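Local coordinates for protein rhodopsin (Todarodes pacificus, PDB 3AYM) that senses light through bound retinal, whose isomerisation from 11-cis to all-trans switches this visual opsin into a state that activates G proteins and phospholipase C signalling, at residues V18-W23 against S187-S192; T125-S130 against I213-F218. All blocks are in the same frame, centred on the assembly; numbering follows the deposited sequence.

Contact 1 of 2, residues V18-W23 against S187-S192; sequences VVHPHW and SFDYIS. With RET (retinal), chain E.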
loop_
_atom_site.group_PDB
_atom_site.type_symbol
_atom_site.label_atom_id
_atom_site.label_comp_id
_atom_site.label_asym_id
_atom_site.label_seq_id
_atom_site.Cartn_x
_atom_site.Cartn_y
_atom_site.Cartn_z
ATOM N N VAL A 18 -9.270 22.853 17.296
ATOM C CA VAL A 18 -10.209 22.522 18.382
ATOM C C VAL A 18 -10.273 20.993 18.606
ATOM O O VAL A 18 -10.839 20.276 17.789
ATOM C CB VAL A 18 -11.672 23.079 18.074
ATOM C CG1 VAL A 18 -12.714 22.442 18.977
ATOM C CG2 VAL A 18 -11.719 24.594 18.287
ATOM N N VAL A 19 -9.683 20.503 19.704
ATOM C CA VAL A 19 -9.666 19.057 20.051
ATOM C C VAL A 19 -11.082 18.569 20.382
ATOM O O VAL A 19 -11.766 19.144 21.228
ATOM C CB VAL A 19 -8.713 18.778 21.310
ATOM C CG1 VAL A 19 -8.978 17.399 21.945
ATOM C CG2 VAL A 19 -7.276 18.853 20.882
ATOM N N HIS A 20 -11.533 17.518 19.719
ATOM C CA HIS A 20 -12.865 17.001 20.013
ATOM C C HIS A 20 -12.898 16.625 21.489
ATOM O O HIS A 20 -12.008 15.915 21.944
ATOM C CB HIS A 20 -13.128 15.774 19.206
ATOM C CG HIS A 20 -14.554 15.390 19.205
ATOM N ND1 HIS A 20 -15.262 15.184 20.366
ATOM C CD2 HIS A 20 -15.410 15.134 18.184
ATOM C CE1 HIS A 20 -16.493 14.809 20.062
ATOM N NE2 HIS A 20 -16.609 14.770 18.743
ATOM N N PRO A 21 -13.945 17.053 22.244
ATOM C CA PRO A 21 -14.122 16.795 23.700
ATOM C C PRO A 21 -13.789 15.376 24.160
ATOM O O PRO A 21 -13.349 15.184 25.292
ATOM C CB PRO A 21 -15.604 17.119 23.959
ATOM C CG PRO A 21 -15.976 18.027 22.850
ATOM C CD PRO A 21 -15.225 17.465 21.639
ATOM N N HIS A 22 -14.025 14.414 23.269
ATOM C CA HIS A 22 -13.770 13.014 23.518
ATOM C C HIS A 22 -12.335 12.703 23.852
ATOM O O HIS A 22 -12.067 11.825 24.668
ATOM C CB HIS A 22 -14.140 12.154 22.302
ATOM C CG HIS A 22 -13.616 10.748 22.390
ATOM N ND1 HIS A 22 -13.998 9.879 23.390
ATOM C CD2 HIS A 22 -12.651 10.108 21.686
ATOM C CE1 HIS A 22 -13.285 8.773 23.307
ATOM N NE2 HIS A 22 -12.458 8.886 22.283
ATOM N N TRP A 23 -11.401 13.364 23.172
ATOM C CA TRP A 23 -9.967 13.137 23.421
ATOM C C TRP A 23 -9.538 14.057 24.574
ATOM O O TRP A 23 -8.412 14.006 25.018
ATOM C CB TRP A 23 -9.094 13.454 22.173
ATOM C CG TRP A 23 -9.379 12.656 20.941
ATOM C CD1 TRP A 23 -9.849 13.134 19.745
ATOM C CD2 TRP A 23 -9.265 11.258 20.788
ATOM N NE1 TRP A 23 -10.042 12.110 18.846
ATOM C CE2 TRP A 23 -9.700 10.940 19.466
ATOM C CE3 TRP A 23 -8.851 10.233 21.627
ATOM C CZ2 TRP A 23 -9.729 9.624 18.970
ATOM C CZ3 TRP A 23 -8.872 8.927 21.141
ATOM C CH2 TRP A 23 -9.316 8.631 19.816
ATOM N N SER A 187 -5.915 13.073 11.459
ATOM C CA SER A 187 -6.721 12.035 10.832
ATOM C C SER A 187 -8.099 12.605 10.470
ATOM O O SER A 187 -8.323 13.794 10.612
ATOM C CB SER A 187 -6.924 10.900 11.813
ATOM O OG SER A 187 -7.370 9.730 11.135
ATOM N N PHE A 188 -9.022 11.753 10.031
ATOM C CA PHE A 188 -10.374 12.183 9.690
ATOM C C PHE A 188 -11.258 11.990 10.921
ATOM O O PHE A 188 -11.152 10.956 11.601
ATOM C CB PHE A 188 -10.918 11.359 8.523
ATOM C CG PHE A 188 -11.196 9.914 8.852
ATOM C CD1 PHE A 188 -12.495 9.480 9.077
ATOM C CD2 PHE A 188 -10.165 9.003 8.952
ATOM C CE1 PHE A 188 -12.762 8.167 9.404
ATOM C CE2 PHE A 188 -10.429 7.690 9.279
ATOM C CZ PHE A 188 -11.733 7.276 9.508
ATOM N N ASP A 189 -12.134 12.962 11.210
ATOM C CA ASP A 189 -12.980 12.888 12.407
ATOM C C ASP A 189 -13.983 11.758 12.254
ATOM O O ASP A 189 -14.842 11.779 11.359
ATOM C CB ASP A 189 -13.686 14.223 12.666
ATOM C CG ASP A 189 -14.306 14.290 14.043
ATOM O OD1 ASP A 189 -14.898 13.266 14.446
ATOM O OD2 ASP A 189 -14.205 15.355 14.716
ATOM N N TYR A 190 -13.821 10.747 13.113
ATOM C CA TYR A 190 -14.677 9.560 13.109
ATOM C C TYR A 190 -15.555 9.567 14.333
ATOM O O TYR A 190 -16.390 8.680 14.524
ATOM C CB TYR A 190 -13.831 8.271 13.072
ATOM C CG TYR A 190 -12.608 8.234 13.985
ATOM C CD1 TYR A 190 -11.316 8.051 13.453
ATOM C CD2 TYR A 190 -12.739 8.396 15.376
ATOM C CE1 TYR A 190 -10.196 8.036 14.276
ATOM C CE2 TYR A 190 -11.615 8.383 16.202
ATOM C CZ TYR A 190 -10.352 8.211 15.645
ATOM O OH TYR A 190 -9.258 8.304 16.470
ATOM N N ILE A 191 -15.366 10.587 15.154
ATOM C CA ILE A 191 -16.130 10.693 16.355
ATOM C C ILE A 191 -17.481 11.292 16.050
ATOM O O ILE A 191 -18.481 10.578 16.115
ATOM C CB ILE A 191 -15.344 11.504 17.376
ATOM C CG1 ILE A 191 -14.003 10.817 17.588
ATOM C CG2 ILE A 191 -16.103 11.642 18.682
ATOM C CD1 ILE A 191 -13.272 11.337 18.819
ATOM N N SER A 192 -17.504 12.583 15.700
ATOM C CA SER A 192 -18.738 13.325 15.388
ATOM C C SER A 192 -19.705 12.553 14.523
ATOM O O SER A 192 -19.343 12.198 13.388
ATOM C CB SER A 192 -18.404 14.613 14.686
ATOM O OG SER A 192 -18.332 15.604 15.683
HETATM C C1 RET E . -9.976 3.287 5.763
HETATM C C2 RET E . -9.972 1.713 5.814
HETATM C C3 RET E . -8.777 1.058 5.403
HETATM C C4 RET E . -8.244 1.561 4.082
HETATM C C5 RET E . -8.047 3.068 4.033
HETATM C C6 RET E . -8.808 3.877 4.810
HETATM C C7 RET E . -8.666 5.362 4.949
HETATM C C8 RET E . -7.538 5.896 5.329
HETATM C C9 RET E . -7.359 7.231 5.819
HETATM C C10 RET E . -6.152 7.372 6.415
HETATM C C11 RET E . -5.646 8.368 7.312
HETATM C C12 RET E . -4.489 8.038 7.907
HETATM C C13 RET E . -3.921 8.577 9.106
HETATM C C14 RET E . -2.650 8.305 9.412
HETATM C C15 RET E . -2.041 8.749 10.655
HETATM C C16 RET E . -11.355 3.651 5.157
HETATM C C17 RET E . -9.940 3.850 7.178
HETATM C C18 RET E . -6.966 3.496 3.074
HETATM C C19 RET E . -8.535 8.139 5.925
HETATM C C20 RET E . -4.842 9.300 10.048
#
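I191 reaches from the second extracellular loop into the N-terminal segment and touches H20, H22 and W23 with its two branches. CG1 lies beside the backbone N (chi1 -57°), which leaves the methyl CG2 anti to that N and directs it over one face of the H20 imidazole, 3.5 Å from the ring centroid and 26° off the ring normal, a CH-pi contact displaced toward the rim. The other branch ends in CD1, which meets W23 at an oblique angle, 3.7 Å from CE2 of the indole, and also lies against H22. A beta-branched residue suits the place because its branches serve different neighbours, CG2 the H20 ring and CD1 W23 and H22.

H20 ND1 takes the amide N-H of H22 in a nearly straight bond of 3.2 Å, so the histidine acts as N-cap of the short helix 21-24. At the ring edge, CD2 lies 3.7 Å from OD2 of D189. With an alanine in place of this histidine, the H22 amide is likely to lose its capping acceptor and I191 CG2 the flat surface it rests on.

D189 uses its other oxygen, OD1, to accept from the amide of I191, an Asx turn, and from that of S192, an Asx motif, fixing the bend that carries I191. W23 places the edge of its benzene portion against Y190, whose CE2 is 3.6 Å from CZ2 of the indole; the Y190 hydroxyl is hydrogen-bonded to E180. F188 CD2 comes within 3.5 Å of retinal C19.

No hydrogen bond crosses between the two segments, so aliphatic-aromatic packing joins them, while local polar bonds shape each one. Accepting through ND1 requires that nitrogen to carry no proton, which probably favours a neutral H20 protonated on NE2.

Contact 2 of 2, residues T125-S130 against I213-F218; sequences TMAMIS and ILIIFF. With BOG (octyl beta-D-glucopyranoside), chain D.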
loop_
_atom_site.group_PDB
_atom_site.type_symbol
_atom_site.label_atom_id
_atom_site.label_comp_id
_atom_site.label_asym_id
_atom_site.label_seq_id
_atom_site.Cartn_x
_atom_site.Cartn_y
_atom_site.Cartn_z
ATOM N N THR A 125 -3.982 1.028 -6.294
ATOM C CA THR A 125 -2.878 0.729 -7.192
ATOM C C THR A 125 -2.715 -0.777 -7.168
ATOM O O THR A 125 -2.488 -1.402 -8.204
ATOM C CB THR A 125 -1.591 1.370 -6.722
ATOM O OG1 THR A 125 -1.765 2.791 -6.730
ATOM C CG2 THR A 125 -0.420 0.958 -7.639
ATOM N N MET A 126 -2.834 -1.358 -5.978
ATOM C CA MET A 126 -2.737 -2.814 -5.866
ATOM C C MET A 126 -3.898 -3.449 -6.680
ATOM O O MET A 126 -3.760 -4.522 -7.320
ATOM C CB MET A 126 -2.799 -3.237 -4.401
ATOM C CG MET A 126 -1.497 -2.977 -3.636
ATOM S SD MET A 126 -1.584 -3.488 -1.895
ATOM C CE MET A 126 -0.776 -2.152 -1.056
ATOM N N ALA A 127 -5.040 -2.761 -6.678
ATOM C CA ALA A 127 -6.172 -3.246 -7.455
ATOM C C ALA A 127 -5.759 -3.328 -8.931
ATOM O O ALA A 127 -5.972 -4.353 -9.584
ATOM C CB ALA A 127 -7.364 -2.309 -7.289
ATOM N N MET A 128 -5.163 -2.255 -9.457
ATOM C CA MET A 128 -4.723 -2.252 -10.849
ATOM C C MET A 128 -3.684 -3.343 -11.062
ATOM O O MET A 128 -3.564 -3.888 -12.150
ATOM C CB MET A 128 -4.105 -0.911 -11.205
ATOM C CG MET A 128 -5.017 0.248 -11.022
ATOM S SD MET A 128 -6.555 -0.061 -11.863
ATOM C CE MET A 128 -7.642 0.681 -10.662
ATOM N N ILE A 129 -2.912 -3.644 -10.030
ATOM C CA ILE A 129 -1.907 -4.685 -10.160
ATOM C C ILE A 129 -2.586 -6.057 -10.184
ATOM O O ILE A 129 -2.135 -6.995 -10.880
ATOM C CB ILE A 129 -0.926 -4.662 -8.995
ATOM C CG1 ILE A 129 -0.176 -3.338 -8.999
ATOM C CG2 ILE A 129 0.038 -5.838 -9.098
ATOM C CD1 ILE A 129 0.746 -3.171 -7.806
ATOM N N SER A 130 -3.676 -6.172 -9.424
ATOM C CA SER A 130 -4.415 -7.426 -9.358
ATOM C C SER A 130 -5.111 -7.682 -10.690
ATOM O O SER A 130 -5.377 -8.831 -11.053
ATOM C CB SER A 130 -5.459 -7.374 -8.241
ATOM O OG SER A 130 -6.506 -6.482 -8.573
ATOM N N ILE A 213 -11.013 -3.518 -2.802
ATOM C CA ILE A 213 -11.007 -4.853 -2.218
ATOM C C ILE A 213 -11.773 -5.829 -3.107
ATOM O O ILE A 213 -11.320 -6.951 -3.363
ATOM C CB ILE A 213 -11.652 -4.860 -0.847
ATOM C CG1 ILE A 213 -10.758 -4.107 0.145
ATOM C CG2 ILE A 213 -11.875 -6.269 -0.417
ATOM C CD1 ILE A 213 -11.148 -4.233 1.610
ATOM N N LEU A 214 -12.946 -5.406 -3.569
ATOM C CA LEU A 214 -13.734 -6.257 -4.444
ATOM C C LEU A 214 -12.933 -6.564 -5.711
ATOM O O LEU A 214 -12.850 -7.711 -6.149
ATOM C CB LEU A 214 -15.045 -5.570 -4.794
ATOM C CG LEU A 214 -15.998 -5.366 -3.622
ATOM C CD1 LEU A 214 -17.146 -4.461 -4.031
ATOM C CD2 LEU A 214 -16.531 -6.707 -3.190
ATOM N N ILE A 215 -12.322 -5.532 -6.290
ATOM C CA ILE A 215 -11.532 -5.711 -7.494
ATOM C C ILE A 215 -10.484 -6.739 -7.176
ATOM O O ILE A 215 -10.337 -7.697 -7.918
ATOM C CB ILE A 215 -10.837 -4.404 -7.945
ATOM C CG1 ILE A 215 -11.891 -3.366 -8.337
ATOM C CG2 ILE A 215 -9.942 -4.683 -9.150
ATOM C CD1 ILE A 215 -11.334 -2.023 -8.691
ATOM N N ILE A 216 -9.764 -6.550 -6.067
ATOM C CA ILE A 216 -8.717 -7.500 -5.667
ATOM C C ILE A 216 -9.235 -8.937 -5.611
ATOM O O ILE A 216 -8.725 -9.789 -6.333
ATOM C CB ILE A 216 -8.119 -7.143 -4.294
ATOM C CG1 ILE A 216 -7.310 -5.857 -4.393
ATOM C CG2 ILE A 216 -7.231 -8.271 -3.805
ATOM C CD1 ILE A 216 -7.095 -5.195 -3.050
ATOM N N PHE A 217 -10.242 -9.196 -4.761
ATOM C CA PHE A 217 -10.825 -10.544 -4.615
ATOM C C PHE A 217 -11.337 -11.132 -5.945
ATOM O O PHE A 217 -11.067 -12.305 -6.281
ATOM C CB PHE A 217 -11.960 -10.536 -3.569
ATOM C CG PHE A 217 -12.804 -11.806 -3.571
ATOM C CD1 PHE A 217 -13.904 -11.927 -4.433
ATOM C CD2 PHE A 217 -12.498 -12.881 -2.720
ATOM C CE1 PHE A 217 -14.687 -13.091 -4.454
ATOM C CE2 PHE A 217 -13.275 -14.047 -2.735
ATOM C CZ PHE A 217 -14.374 -14.152 -3.605
ATOM N N PHE A 218 -12.064 -10.308 -6.696
ATOM C CA PHE A 218 -12.607 -10.720 -7.970
ATOM C C PHE A 218 -11.499 -11.126 -8.911
ATOM O O PHE A 218 -11.719 -11.958 -9.759
ATOM C CB PHE A 218 -13.415 -9.588 -8.578
ATOM C CG PHE A 218 -13.836 -9.837 -9.986
ATOM C CD1 PHE A 218 -12.934 -9.658 -11.060
ATOM C CD2 PHE A 218 -15.133 -10.248 -10.253
ATOM C CE1 PHE A 218 -13.316 -9.885 -12.394
ATOM C CE2 PHE A 218 -15.534 -10.478 -11.576
ATOM C CZ PHE A 218 -14.615 -10.295 -12.661
HETATM C C1 BOG D . 6.740 -8.957 -15.828
HETATM O O1 BOG D . 5.761 -8.957 -14.865
HETATM C C2 BOG D . 7.545 -10.237 -15.502
HETATM O O2 BOG D . 8.163 -10.244 -14.142
HETATM C C3 BOG D . 8.576 -10.209 -16.553
HETATM O O3 BOG D . 9.308 -11.372 -16.300
HETATM C C4 BOG D . 7.891 -10.194 -17.965
HETATM O O4 BOG D . 8.870 -10.158 -18.947
HETATM C C5 BOG D . 7.104 -8.957 -18.231
HETATM O O5 BOG D . 6.110 -8.985 -17.203
HETATM C C6 BOG D . 6.394 -8.960 -19.664
HETATM O O6 BOG D . 6.536 -7.592 -20.344
HETATM C "C1'" BOG D . 5.862 -7.611 -14.425
HETATM C "C2'" BOG D . 4.540 -7.327 -13.871
HETATM C "C3'" BOG D . 4.857 -6.861 -12.475
HETATM C "C4'" BOG D . 3.730 -7.364 -11.727
HETATM C "C5'" BOG D . 3.620 -6.499 -10.500
HETATM C "C6'" BOG D . 3.333 -7.457 -9.469
HETATM C "C7'" BOG D . 3.560 -6.662 -8.240
HETATM C "C8'" BOG D . 4.379 -7.550 -7.466
#
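I215 lays its side chain against A127 and S130, and can be followed outward from the helix that bears it. Its CB already stands 4.1 Å from CB of A127. From there CG2 runs into the interface and touches two residues at once: A127 CB at 4.0 Å and S130 OG at 3.9 Å. The other branch starts at CG1, beside the backbone N (chi1 -64°), and continues extended (chi2 176°), so that the terminal CD1 swings back alongside the A127 methyl, 4.2 Å from its CB. The isoleucine thus lies against the alanine methyl along one side, and so short a side chain suits the place because the branches of I215 rest on it.

I216, the next residue, packs by CG1 against the backbone of A127, 4.2 Å from its CA. This is possible because the alanine keeps its helix surface low: CA atoms of A127 and I216 are the nearest pair of the two segments, 5.3 Å apart.

S130, one turn beyond A127, adds a second small group. Its OG, placed between backbone N and carbonyl carbon, turns back to donate to A127 O, although the modelled bond is too short for its length to be trusted. A hydroxyl so occupied can sit among hydrocarbon, and it lies over CA of I216. Along the same face P212 touches A127, and C219 and Y220 touch S130. Away from this face, I129 CG2 meets the alkyl tail of an octyl glucoside detergent molecule.

The segment axes approach to 8.5 Å and cross at 22° with both segments running the same way, the small-residue packing of transmembrane helices 3 and 5 in the seven-helix bundle of rhodopsin-family receptors.

How the contacts relate
Contact 2 is buried within the membrane, where two transmembrane helices meet, whereas contact 1 is partly buried on the extracellular side, between the N-terminal region and the second extracellular loop. Their centres are 32 Å apart and they do not touch. The two share no element, but strand 186-188 of contact 1 is followed in the chain by helix 195-224 of contact 2. Neither has a hydrogen bond across it. In the loops, aromatic and polar residues combine, with a histidine cap and an Asx turn giving shape to irregular backbone; between the helices, aliphatic branches meet small residues, and the one hydroxyl at the interface turns back to its own helix.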